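Local structure of restriction endonuclease (Mycobacterium sp., 4F0Q) at residues A281-L289 with G411-R419; T348-A356 with R376-V386. The protein recognises methylated cytosine in DNA and cleaves the DNA as a tetrameric, modification-dependent restriction endonuclease, probably by magnesium-assisted hydrolysis in its PD-(D/E)XK-type domain. All coordinates share one frame; numbering follows the deposited sequence.

Interaction 1 (A281-L289 with G411-R419)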
loop_
_atom_site.group_PDB
_atom_site.type_symbol
_atom_site.label_atom_id
_atom_site.label_comp_id
_atom_site.label_asym_id
_atom_site.label_seq_id
_atom_site.Cartn_x
_atom_site.Cartn_y
_atom_site.Cartn_z
ATOM N N ALA A 281 28.447 -12.487 13.206
ATOM C CA ALA A 281 28.948 -12.434 11.839
ATOM C C ALA A 281 28.269 -11.301 11.081
ATOM O O ALA A 281 28.867 -10.672 10.204
ATOM C CB ALA A 281 28.712 -13.761 11.135
ATOM N N GLU A 282 27.014 -11.043 11.434
ATOM C CA GLU A 282 26.241 -9.979 10.808
ATOM C C GLU A 282 26.785 -8.609 11.199
ATOM O O GLU A 282 26.642 -7.640 10.455
ATOM C CB GLU A 282 24.764 -10.101 11.187
ATOM C CG GLU A 282 24.158 -11.450 10.832
ATOM C CD GLU A 282 22.679 -11.539 11.150
ATOM O OE1 GLU A 282 22.153 -10.621 11.815
ATOM O OE2 GLU A 282 22.042 -12.530 10.733
ATOM N N ALA A 283 27.413 -8.537 12.369
ATOM C CA ALA A 283 28.055 -7.307 12.820
ATOM C C ALA A 283 29.259 -6.983 11.944
ATOM O O ALA A 283 29.417 -5.852 11.477
ATOM C CB ALA A 283 28.475 -7.430 14.273
ATOM N N ALA A 284 30.106 -7.985 11.730
ATOM C CA ALA A 284 31.271 -7.841 10.866
ATOM C C ALA A 284 30.836 -7.522 9.441
ATOM O O ALA A 284 31.451 -6.696 8.762
ATOM C CB ALA A 284 32.108 -9.109 10.894
ATOM N N THR A 285 29.770 -8.184 8.998
ATOM C CA THR A 285 29.199 -7.931 7.681
ATOM C C THR A 285 28.775 -6.474 7.549
ATOM O O THR A 285 29.082 -5.816 6.556
ATOM C CB THR A 285 27.983 -8.837 7.411
ATOM O OG1 THR A 285 28.401 -10.207 7.391
ATOM C CG2 THR A 285 27.344 -8.491 6.076
ATOM N N LEU A 286 28.081 -5.974 8.567
ATOM C CA LEU A 286 27.620 -4.591 8.578
ATOM C C LEU A 286 28.785 -3.609 8.581
ATOM O O LEU A 286 28.734 -2.573 7.919
ATOM C CB LEU A 286 26.719 -4.336 9.786
ATOM C CG LEU A 286 26.127 -2.930 9.873
ATOM C CD1 LEU A 286 25.272 -2.632 8.648
ATOM C CD2 LEU A 286 25.319 -2.774 11.148
ATOM N N GLN A 287 29.832 -3.935 9.332
ATOM C CA GLN A 287 31.029 -3.101 9.365
ATOM C C GLN A 287 31.673 -3.035 7.986
ATOM O O GLN A 287 32.084 -1.965 7.530
ATOM C CB GLN A 287 32.026 -3.621 10.401
ATOM C CG GLN A 287 31.563 -3.441 11.835
ATOM C CD GLN A 287 31.250 -1.994 12.163
ATOM O OE1 GLN A 287 30.205 -1.687 12.737
ATOM N NE2 GLN A 287 32.157 -1.095 11.800
ATOM N N THR A 288 31.747 -4.185 7.322
ATOM C CA THR A 288 32.265 -4.251 5.963
ATOM C C THR A 288 31.424 -3.384 5.029
ATOM O O THR A 288 31.960 -2.633 4.214
ATOM C CB THR A 288 32.281 -5.698 5.435
ATOM O OG1 THR A 288 33.043 -6.525 6.322
ATOM C CG2 THR A 288 32.897 -5.753 4.047
ATOM N N LEU A 289 30.104 -3.486 5.165
ATOM C CA LEU A 289 29.181 -2.720 4.333
ATOM C C LEU A 289 29.338 -1.216 4.530
ATOM O O LEU A 289 29.278 -0.449 3.569
ATOM C CB LEU A 289 27.732 -3.137 4.603
ATOM C CG LEU A 289 27.318 -4.537 4.143
ATOM C CD1 LEU A 289 25.864 -4.814 4.502
ATOM C CD2 LEU A 289 27.543 -4.699 2.648
ATOM N N GLY A 411 20.490 -1.599 10.334
ATOM C CA GLY A 411 21.742 -2.328 10.221
ATOM C C GLY A 411 21.639 -3.839 10.315
ATOM O O GLY A 411 22.238 -4.554 9.514
ATOM N N GLY A 412 20.889 -4.327 11.298
ATOM C CA GLY A 412 20.733 -5.757 11.497
ATOM C C GLY A 412 20.012 -6.428 10.346
ATOM O O GLY A 412 20.464 -7.450 9.822
ATOM N N THR A 413 18.884 -5.846 9.950
ATOM C CA THR A 413 18.093 -6.367 8.843
ATOM C C THR A 413 18.894 -6.339 7.546
ATOM O O THR A 413 18.875 -7.298 6.774
ATOM C CB THR A 413 16.793 -5.562 8.656
ATOM O OG1 THR A 413 16.072 -5.523 9.892
ATOM C CG2 THR A 413 15.921 -6.197 7.583
ATOM N N LEU A 414 19.601 -5.236 7.319
ATOM C CA LEU A 414 20.444 -5.088 6.137
ATOM C C LEU A 414 21.541 -6.146 6.099
ATOM O O LEU A 414 21.772 -6.769 5.068
ATOM C CB LEU A 414 21.070 -3.693 6.091
ATOM C CG LEU A 414 22.149 -3.473 5.027
ATOM C CD1 LEU A 414 21.559 -3.550 3.628
ATOM C CD2 LEU A 414 22.857 -2.145 5.243
ATOM N N ALA A 415 22.212 -6.342 7.230
ATOM C CA ALA A 415 23.296 -7.314 7.323
ATOM C C ALA A 415 22.797 -8.736 7.092
ATOM O O ALA A 415 23.395 -9.495 6.327
ATOM C CB ALA A 415 23.988 -7.207 8.671
ATOM N N ALA A 416 21.699 -9.087 7.755
ATOM C CA ALA A 416 21.110 -10.416 7.617
ATOM C C ALA A 416 20.671 -10.684 6.179
ATOM O O ALA A 416 20.962 -11.745 5.612
ATOM C CB ALA A 416 19.934 -10.577 8.571
ATOM N N THR A 417 19.976 -9.712 5.595
ATOM C CA THR A 417 19.484 -9.828 4.229
ATOM C C THR A 417 20.633 -9.977 3.241
ATOM O O THR A 417 20.607 -10.849 2.378
ATOM C CB THR A 417 18.635 -8.608 3.826
ATOM O OG1 THR A 417 17.588 -8.412 4.785
ATOM C CG2 THR A 417 18.027 -8.810 2.447
ATOM N N VAL A 418 21.642 -9.120 3.378
ATOM C CA VAL A 418 22.813 -9.158 2.509
ATOM C C VAL A 418 23.544 -10.495 2.620
ATOM O O VAL A 418 23.939 -11.081 1.612
ATOM C CB VAL A 418 23.781 -7.990 2.813
ATOM C CG1 VAL A 418 25.168 -8.276 2.267
ATOM C CG2 VAL A 418 23.238 -6.690 2.240
ATOM N N ARG A 419 23.707 -10.980 3.847
ATOM C CA ARG A 419 24.335 -12.278 4.073
ATOM C C ARG A 419 23.551 -13.407 3.408
ATOM O O ARG A 419 24.138 -14.296 2.783
ATOM C CB ARG A 419 24.498 -12.548 5.570
ATOM C CG ARG A 419 25.731 -11.904 6.182
ATOM C CD ARG A 419 25.744 -12.057 7.692
ATOM N NE ARG A 419 25.356 -13.401 8.109
ATOM C CZ ARG A 419 26.194 -14.426 8.209
ATOM N NH1 ARG A 419 27.477 -14.266 7.918
ATOM N NH2 ARG A 419 25.748 -15.613 8.597
#
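Glu282 of helix 281-289 is a knob set in a hole formed by Gly412, Ala415, Ala416 and Arg419 on helix 411-419. The helices cross nearly perpendicularly, at 96°, with short-segment axes 8.6 Å apart, a spacing allowed by small residues: Ala415 CB comes to 3.2 Å from Glu282 O. Beyond CG the glutamate chain runs extended and lays its carboxylate beside the methyl of Ala416, Glu282 OE2 being 3.6 Å from Ala416 CB.

Arg419 crosses Glu282 at about a right angle. The carboxylate plane of Glu282 and the guanidinium plane of Arg419 are turned 44° apart, and Glu282 OE2 stays 4.3 Å from Arg419 NE, so their opposite charges probably attract without forming a salt bridge. A bend at chi3 (43°) turns the guanidinium back over the first turn of 281-289, where Ala281 CB sits over one face, 3.5 Å from Arg419 NH1, and Thr285 OG1 lies near the plane at the edge. That hydroxyl donates to Ala281 O from above the carbonyl plane, on the face opposite the backbone N-H of Thr285; so held, OG1 rests with CG2 against the arginine's methylenes.

Deeper in, Leu286 spreads both methyls over Gly411, where the lack of a side chain gives them room. Leu289 meets Leu414 and Val418 tip to tip, Leu289 CD1 lying 3.9 Å from Val418 CG2.

Leu414 and Val418 also pack on Val307, while Leu289 and Val418 reach Leu434 and Leu430. The crossing thus joins helix 281-292 to helix 411-425, which follows strand 406-409, and through it to helices 297-314 and 430-440.

Interaction 2 (T348-A356 with R376-V386). With MG (magnesium ion), chain E.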
loop_
_atom_site.group_PDB
_atom_site.type_symbol
_atom_site.label_atom_id
_atom_site.label_comp_id
_atom_site.label_asym_id
_atom_site.label_seq_id
_atom_site.Cartn_x
_atom_site.Cartn_y
_atom_site.Cartn_z
ATOM N N THR A 348 -3.480 -4.763 -7.935
ATOM C CA THR A 348 -3.239 -3.350 -8.192
ATOM C C THR A 348 -1.769 -3.019 -7.924
ATOM O O THR A 348 -1.153 -3.580 -7.013
ATOM C CB THR A 348 -4.183 -2.434 -7.365
ATOM O OG1 THR A 348 -4.155 -1.103 -7.897
ATOM C CG2 THR A 348 -3.783 -2.404 -5.896
ATOM N N PRO A 349 -1.188 -2.136 -8.749
ATOM C CA PRO A 349 0.218 -1.758 -8.588
ATOM C C PRO A 349 0.418 -0.650 -7.555
ATOM O O PRO A 349 -0.194 0.414 -7.656
ATOM C CB PRO A 349 0.602 -1.258 -9.983
ATOM C CG PRO A 349 -0.671 -0.733 -10.549
ATOM C CD PRO A 349 -1.772 -1.592 -9.989
ATOM N N VAL A 350 1.263 -0.912 -6.564
ATOM C CA VAL A 350 1.647 0.111 -5.600
ATOM C C VAL A 350 3.111 0.502 -5.794
ATOM O O VAL A 350 4.000 -0.356 -5.843
ATOM C CB VAL A 350 1.372 -0.320 -4.137
ATOM C CG1 VAL A 350 -0.124 -0.375 -3.873
ATOM C CG2 VAL A 350 2.014 -1.658 -3.831
ATOM N N VAL A 351 3.349 1.803 -5.923
ATOM C CA VAL A 351 4.682 2.322 -6.201
ATOM C C VAL A 351 5.530 2.384 -4.935
ATOM O O VAL A 351 5.084 2.873 -3.894
ATOM C CB VAL A 351 4.613 3.718 -6.850
ATOM C CG1 VAL A 351 6.005 4.210 -7.216
ATOM C CG2 VAL A 351 3.720 3.682 -8.078
ATOM N N VAL A 352 6.753 1.876 -5.032
ATOM C CA VAL A 352 7.669 1.859 -3.901
ATOM C C VAL A 352 8.755 2.918 -4.057
ATOM O O VAL A 352 9.530 2.892 -5.011
ATOM C CB VAL A 352 8.333 0.480 -3.736
ATOM C CG1 VAL A 352 9.283 0.487 -2.550
ATOM C CG2 VAL A 352 7.277 -0.601 -3.574
ATOM N N LEU A 353 8.798 3.852 -3.115
ATOM C CA LEU A 353 9.833 4.874 -3.097
ATOM C C LEU A 353 10.930 4.476 -2.119
ATOM O O LEU A 353 10.672 4.252 -0.936
ATOM C CB LEU A 353 9.246 6.238 -2.721
ATOM C CG LEU A 353 8.707 7.114 -3.856
ATOM C CD1 LEU A 353 7.596 6.417 -4.627
ATOM C CD2 LEU A 353 8.221 8.449 -3.312
ATOM N N GLY A 354 12.154 4.381 -2.620
ATOM C CA GLY A 354 13.270 3.949 -1.804
ATOM C C GLY A 354 14.219 5.067 -1.427
ATOM O O GLY A 354 14.412 6.018 -2.181
ATOM N N GLN A 355 14.810 4.943 -0.244
ATOM C CA GLN A 355 15.824 5.879 0.222
ATOM C C GLN A 355 16.943 5.117 0.915
ATOM O O GLN A 355 16.685 4.239 1.732
ATOM C CB GLN A 355 15.216 6.893 1.189
ATOM C CG GLN A 355 16.245 7.704 1.960
ATOM C CD GLN A 355 17.125 8.542 1.058
ATOM O OE1 GLN A 355 18.350 8.532 1.184
ATOM N NE2 GLN A 355 16.504 9.277 0.143
ATOM N N ALA A 356 18.184 5.455 0.587
ATOM C CA ALA A 356 19.335 4.768 1.157
ATOM C C ALA A 356 20.315 5.750 1.786
ATOM O O ALA A 356 20.687 6.747 1.167
ATOM C CB ALA A 356 20.032 3.944 0.091
ATOM N N ARG A 376 6.974 12.524 0.203
ATOM C CA ARG A 376 6.913 12.257 -1.229
ATOM C C ARG A 376 5.826 11.243 -1.576
ATOM O O ARG A 376 5.412 11.136 -2.731
ATOM C CB ARG A 376 8.268 11.754 -1.728
ATOM C CG ARG A 376 9.342 12.824 -1.801
ATOM C CD ARG A 376 9.061 13.796 -2.932
ATOM N NE ARG A 376 8.898 13.103 -4.207
ATOM C CZ ARG A 376 9.902 12.774 -5.012
ATOM N NH1 ARG A 376 11.149 13.075 -4.678
ATOM N NH2 ARG A 376 9.659 12.144 -6.153
ATOM N N LEU A 377 5.365 10.504 -0.573
ATOM C CA LEU A 377 4.400 9.433 -0.796
ATOM C C LEU A 377 2.984 9.943 -1.033
ATOM O O LEU A 377 2.503 10.837 -0.337
ATOM C CB LEU A 377 4.407 8.451 0.377
ATOM C CG LEU A 377 5.690 7.651 0.601
ATOM C CD1 LEU A 377 5.543 6.733 1.803
ATOM C CD2 LEU A 377 6.051 6.855 -0.644
ATOM N N ARG A 378 2.324 9.363 -2.030
ATOM C CA ARG A 378 0.912 9.610 -2.276
ATOM C C ARG A 378 0.134 8.383 -1.829
ATOM O O ARG A 378 0.721 7.415 -1.347
ATOM C CB ARG A 378 0.665 9.864 -3.762
ATOM C CG ARG A 378 1.424 11.052 -4.322
ATOM C CD ARG A 378 1.208 11.176 -5.819
ATOM N NE ARG A 378 1.908 12.329 -6.374
ATOM C CZ ARG A 378 1.942 12.629 -7.667
ATOM N NH1 ARG A 378 1.316 11.859 -8.545
ATOM N NH2 ARG A 378 2.604 13.701 -8.082
ATOM N N ARG A 379 -1.185 8.415 -1.982
ATOM C CA ARG A 379 -1.991 7.240 -1.678
ATOM C C ARG A 379 -1.736 6.157 -2.721
ATOM O O ARG A 379 -1.701 6.430 -3.921
ATOM C CB ARG A 379 -3.477 7.588 -1.609
ATOM C CG ARG A 379 -3.996 8.335 -2.817
ATOM C CD ARG A 379 -5.489 8.563 -2.716
ATOM N NE ARG A 379 -5.945 9.533 -3.703
ATOM C CZ ARG A 379 -7.205 9.931 -3.833
ATOM N NH1 ARG A 379 -8.145 9.438 -3.039
ATOM N NH2 ARG A 379 -7.522 10.824 -4.760
ATOM N N GLY A 380 -1.546 4.930 -2.253
ATOM C CA GLY A 380 -1.212 3.828 -3.134
ATOM C C GLY A 380 0.287 3.685 -3.289
ATOM O O GLY A 380 0.766 2.849 -4.050
ATOM N N TRP A 381 1.029 4.518 -2.566
ATOM C CA TRP A 381 2.483 4.451 -2.564
ATOM C C TRP A 381 2.989 4.025 -1.195
ATOM O O TRP A 381 2.396 4.367 -0.172
ATOM C CB TRP A 381 3.093 5.807 -2.925
ATOM C CG TRP A 381 2.930 6.206 -4.358
ATOM C CD1 TRP A 381 2.121 5.621 -5.288
ATOM C CD2 TRP A 381 3.601 7.278 -5.028
ATOM N NE1 TRP A 381 2.243 6.266 -6.494
ATOM C CE2 TRP A 381 3.149 7.287 -6.362
ATOM C CE3 TRP A 381 4.540 8.234 -4.629
ATOM C CZ2 TRP A 381 3.602 8.213 -7.298
ATOM C CZ3 TRP A 381 4.989 9.153 -5.561
ATOM C CH2 TRP A 381 4.521 9.135 -6.879
ATOM N N ILE A 382 4.084 3.273 -1.177
ATOM C CA ILE A 382 4.751 2.941 0.074
ATOM C C ILE A 382 6.218 3.337 -0.011
ATOM O O ILE A 382 6.748 3.549 -1.100
ATOM C CB ILE A 382 4.649 1.441 0.413
ATOM C CG1 ILE A 382 5.423 0.607 -0.609
ATOM C CG2 ILE A 382 3.191 1.005 0.488
ATOM C CD1 ILE A 382 5.623 -0.830 -0.192
ATOM N N GLY A 383 6.871 3.439 1.139
ATOM C CA GLY A 383 8.271 3.816 1.175
ATOM C C GLY A 383 9.145 2.735 1.776
ATOM O O GLY A 383 8.643 1.770 2.351
ATOM N N VAL A 384 10.455 2.893 1.631
ATOM C CA VAL A 384 11.411 1.993 2.266
ATOM C C VAL A 384 12.735 2.713 2.529
ATOM O O VAL A 384 13.304 3.338 1.636
ATOM C CB VAL A 384 11.631 0.700 1.441
ATOM C CG1 VAL A 384 11.953 1.025 -0.010
ATOM C CG2 VAL A 384 12.721 -0.160 2.067
ATOM N N TYR A 385 13.209 2.638 3.768
ATOM C CA TYR A 385 14.429 3.334 4.160
ATOM C C TYR A 385 15.504 2.342 4.595
ATOM O O TYR A 385 15.374 1.681 5.624
ATOM C CB TYR A 385 14.133 4.335 5.282
ATOM C CG TYR A 385 15.064 5.529 5.324
ATOM C CD1 TYR A 385 16.444 5.371 5.268
ATOM C CD2 TYR A 385 14.558 6.821 5.414
ATOM C CE1 TYR A 385 17.292 6.462 5.307
ATOM C CE2 TYR A 385 15.400 7.918 5.452
ATOM C CZ TYR A 385 16.763 7.733 5.399
ATOM O OH TYR A 385 17.602 8.822 5.436
ATOM N N VAL A 386 16.563 2.248 3.800
ATOM C CA VAL A 386 17.672 1.344 4.079
ATOM C C VAL A 386 18.885 2.110 4.603
ATOM O O VAL A 386 19.377 3.045 3.960
ATOM C CB VAL A 386 18.075 0.548 2.825
ATOM C CG1 VAL A 386 19.210 -0.412 3.146
ATOM C CG2 VAL A 386 16.877 -0.202 2.268
HETATM MG MG MG E . 20.158 8.464 0.125
HETATM O O HOH W 1 21.789 7.814 -0.996
HETATM O O HOH W 2 21.518 9.366 1.423
HETATM O O HOH W 3 19.449 10.116 -0.982
#
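Gln355 lays its CG over the ring face of Tyr385, 3.6 Å from the centroid, in a CH-pi contact, while OE1 of the same side chain binds the magnesium ion. Gln355 OE1 and the neighbouring Ala356 O are each 2.1 Å from the metal, and three waters and Asp334 complete six ligands. The amide suits its place because its oxygen can ligate the metal while NE2 makes a weak hydrogen bond to Gly332 O.

With CG anti to the backbone N (chi1 167°) and a bend at chi2, the glutamine runs beside Tyr385, amide and ring planes 53° apart. Tyr385 in turn packs against helix 367-374 and edge-to-face with Phe391.

Behind the site, parallel strands 348-356 and 381-386 are laced by backbone bonds, among them Val386 N to Gln355 O at 2.9 Å and an almost straight Leu353 N to Ile382 O (170°). Farther along the same face, Leu353 CD2 packs on Leu377 CD2 at 3.8 Å, and Val351 CB lies over the five-membered ring of Trp381. Branched Val352, Ile382 and Val384 suit the extended backbone and pack on the other face. Gly380, with positive phi, fits the type II turn leading into the second strand.

A metal held by an aspartate, a strand side chain and the following carbonyl is characteristic of the PD-(D/E)XK nuclease core, here with glutamine at the usual acidic position.

Interaction 2 is nested in sequence inside the loop closed by interaction 1: helix 281-289 comes first, then strand 348-356 and segment 376-386, and helix 411-419 last. Their centres lie 24 Å apart, yet the two touch where Leu414 CD1 packs on Val386 CG1 at 3.9 Å. Interaction 2 joins the third and fourth strands of the five-stranded sheet and carries metal ligands at one end. Interaction 1 belongs to the surrounding helices, and helix 297-314 packs against both, Val307 meeting the first and Ala304 the second. The helical crossing and the metal-bearing strands are therefore parts of one continuous endonuclease core.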